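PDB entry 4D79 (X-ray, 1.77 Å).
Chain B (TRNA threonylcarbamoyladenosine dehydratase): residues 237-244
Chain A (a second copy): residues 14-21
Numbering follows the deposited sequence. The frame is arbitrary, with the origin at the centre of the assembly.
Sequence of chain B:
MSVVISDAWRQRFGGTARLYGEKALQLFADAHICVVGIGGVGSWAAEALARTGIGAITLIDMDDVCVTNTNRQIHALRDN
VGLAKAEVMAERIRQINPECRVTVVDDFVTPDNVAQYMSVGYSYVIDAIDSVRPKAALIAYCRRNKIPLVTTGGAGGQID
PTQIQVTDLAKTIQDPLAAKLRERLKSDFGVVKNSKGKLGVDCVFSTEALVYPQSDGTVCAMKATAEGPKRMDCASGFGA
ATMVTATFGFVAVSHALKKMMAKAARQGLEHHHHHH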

# COMPACT_ATOMS: atom_id res chain seq x y z
N GLY B 237 -1.83 21.21 -8.36
CA GLY B 237 -2.78 21.15 -7.26
C GLY B 237 -2.21 20.46 -6.03
O GLY B 237 -1.04 20.64 -5.70
N PHE B 238 -3.02 19.64 -5.36
CA PHE B 238 -2.57 18.97 -4.16
C PHE B 238 -1.45 17.99 -4.49
O PHE B 238 -1.41 17.43 -5.58
CB PHE B 238 -3.73 18.25 -3.48
CG PHE B 238 -4.75 19.19 -2.88
CD1 PHE B 238 -4.58 19.69 -1.61
CD2 PHE B 238 -5.86 19.58 -3.61
CE1 PHE B 238 -5.51 20.56 -1.06
CE2 PHE B 238 -6.78 20.45 -3.07
CZ PHE B 238 -6.61 20.94 -1.79
N GLY B 239 -0.54 17.81 -3.53
CA GLY B 239 0.46 16.77 -3.63
C GLY B 239 -0.11 15.42 -3.22
O GLY B 239 -1.25 15.31 -2.79
N ALA B 240 0.73 14.40 -3.30
CA ALA B 240 0.26 13.07 -2.94
C ALA B 240 1.44 12.21 -2.56
O ALA B 240 2.56 12.48 -2.96
CB ALA B 240 -0.52 12.44 -4.09
N ALA B 241 1.17 11.14 -1.81
CA ALA B 241 2.21 10.17 -1.46
C ALA B 241 1.70 8.74 -1.65
O ALA B 241 0.55 8.44 -1.33
CB ALA B 241 2.69 10.37 -0.03
N THR B 242 2.60 7.87 -2.14
CA THR B 242 2.30 6.44 -2.29
C THR B 242 1.67 5.87 -1.03
O THR B 242 0.70 5.10 -1.10
CB THR B 242 3.58 5.67 -2.63
OG1 THR B 242 3.94 5.98 -3.98
CG2 THR B 242 3.34 4.14 -2.50
N MET B 243 2.24 6.20 0.14
CA MET B 243 1.82 5.55 1.37
C MET B 243 0.34 5.76 1.63
O MET B 243 -0.30 4.90 2.25
CB MET B 243 2.64 6.08 2.57
CG MET B 243 4.12 5.76 2.50
SD MET B 243 5.06 6.86 1.43
CE MET B 243 5.00 8.36 2.41
N VAL B 244 -0.22 6.89 1.19
CA VAL B 244 -1.63 7.19 1.35
C VAL B 244 -2.44 6.71 0.15
O VAL B 244 -3.44 6.02 0.32
CB VAL B 244 -1.84 8.70 1.63
CG1 VAL B 244 -3.31 9.09 1.61
CG2 VAL B 244 -1.24 9.06 3.00
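Chain A (14-21) GGTARLYG

Arg18(A) makes the firmest polar hold: its NE donates to Gly237(B) O at 2.9 Å and its NH2 to Phe238(B) O at 3.2 Å, both carbonyls lying at the edge of the guanidinium, near its plane. One side chain thus reads two successive backbone carbonyls, while the CA-to-CB bond of Phe238(B) points away from chain A. The third direct hydrogen bond is backbone to backbone, Ala240(B) N to Gly15(A) O at 3.2 Å; that same carbonyl also takes a weak helical bond from Leu19(A) N, again at 3.2 Å.

Two waters complete the polar layer. One joins Thr16(A) OG1 (2.7 Å) to Ala240(B) O (2.8 Å); the other accepts from Gly239(B) N (3.0 Å) and donates to Arg18(A) O (3.1 Å).

Chain A runs as a kinked helix through Tyr20(A), then leaves helical angles at Gly21(A), whose positive phi suits glycine. Against it lies the extended 238–241 segment of chain B, with Gly239(B) CA and Leu19(A) CA the nearest CA pair, 4.2 Å apart. Glycine is what permits this approach: a CB on Gly239(B) would clash with Leu19(A) N and Gly15(A) O.

Farther along, Leu19(A) CD2 packs on Ala241(B) CB at 3.7 Å, and Tyr20(A) OH reaches Met243(B) CE at 3.2 Å, where chain B has turned helical.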

# COMPACT_ATOMS: atom_id res chain seq x y z
N GLY A 14 7.71 16.23 -7.94
CA GLY A 14 6.94 17.45 -7.75
C GLY A 14 5.76 17.27 -6.82
O GLY A 14 5.49 18.13 -5.97
N GLY A 15 5.06 16.14 -6.93
CA GLY A 15 3.96 15.86 -6.03
C GLY A 15 4.36 15.65 -4.59
O GLY A 15 3.56 15.92 -3.68
N THR A 16 5.56 15.10 -4.36
CA THR A 16 6.13 15.03 -3.02
C THR A 16 6.38 16.43 -2.47
O THR A 16 6.04 16.74 -1.32
CB THR A 16 7.43 14.24 -3.07
OG1 THR A 16 7.19 13.00 -3.75
CG2 THR A 16 7.97 14.03 -1.68
N ALA A 17 7.00 17.28 -3.27
CA ALA A 17 7.25 18.66 -2.85
C ALA A 17 5.94 19.39 -2.53
O ALA A 17 5.86 20.11 -1.53
CB ALA A 17 8.00 19.39 -3.95
N ARG A 18 4.90 19.17 -3.33
CA ARG A 18 3.65 19.88 -3.10
C ARG A 18 2.96 19.37 -1.84
O ARG A 18 2.16 20.10 -1.26
CB ARG A 18 2.73 19.77 -4.32
CG ARG A 18 3.28 20.52 -5.53
CD ARG A 18 2.27 20.78 -6.61
NE ARG A 18 1.42 19.64 -6.90
CZ ARG A 18 1.71 18.66 -7.74
NH1 ARG A 18 2.86 18.65 -8.40
NH2 ARG A 18 0.84 17.66 -7.91
N LEU A 19 3.30 18.17 -1.37
CA LEU A 19 2.66 17.63 -0.18
C LEU A 19 3.44 17.95 1.09
O LEU A 19 2.84 18.33 2.10
CB LEU A 19 2.52 16.11 -0.31
CG LEU A 19 1.82 15.42 0.87
CD1 LEU A 19 0.43 15.98 1.10
CD2 LEU A 19 1.73 13.91 0.58
N TYR A 20 4.74 17.72 1.07
CA TYR A 20 5.58 17.84 2.26
C TYR A 20 6.35 19.14 2.33
O TYR A 20 6.82 19.48 3.41
CB TYR A 20 6.59 16.70 2.34
CG TYR A 20 5.97 15.35 2.46
CD1 TYR A 20 5.49 14.88 3.67
CD2 TYR A 20 5.88 14.53 1.35
CE1 TYR A 20 4.92 13.59 3.77
CE2 TYR A 20 5.34 13.29 1.43
CZ TYR A 20 4.84 12.82 2.62
OH TYR A 20 4.32 11.53 2.62
N GLY A 21 6.53 19.83 1.20
CA GLY A 21 7.26 21.08 1.13
C GLY A 21 8.64 20.92 0.52
O GLY A 21 9.23 19.84 0.49
O HOH W 1 5.24 11.74 -2.36
O HOH W 2 -0.83 19.22 -0.92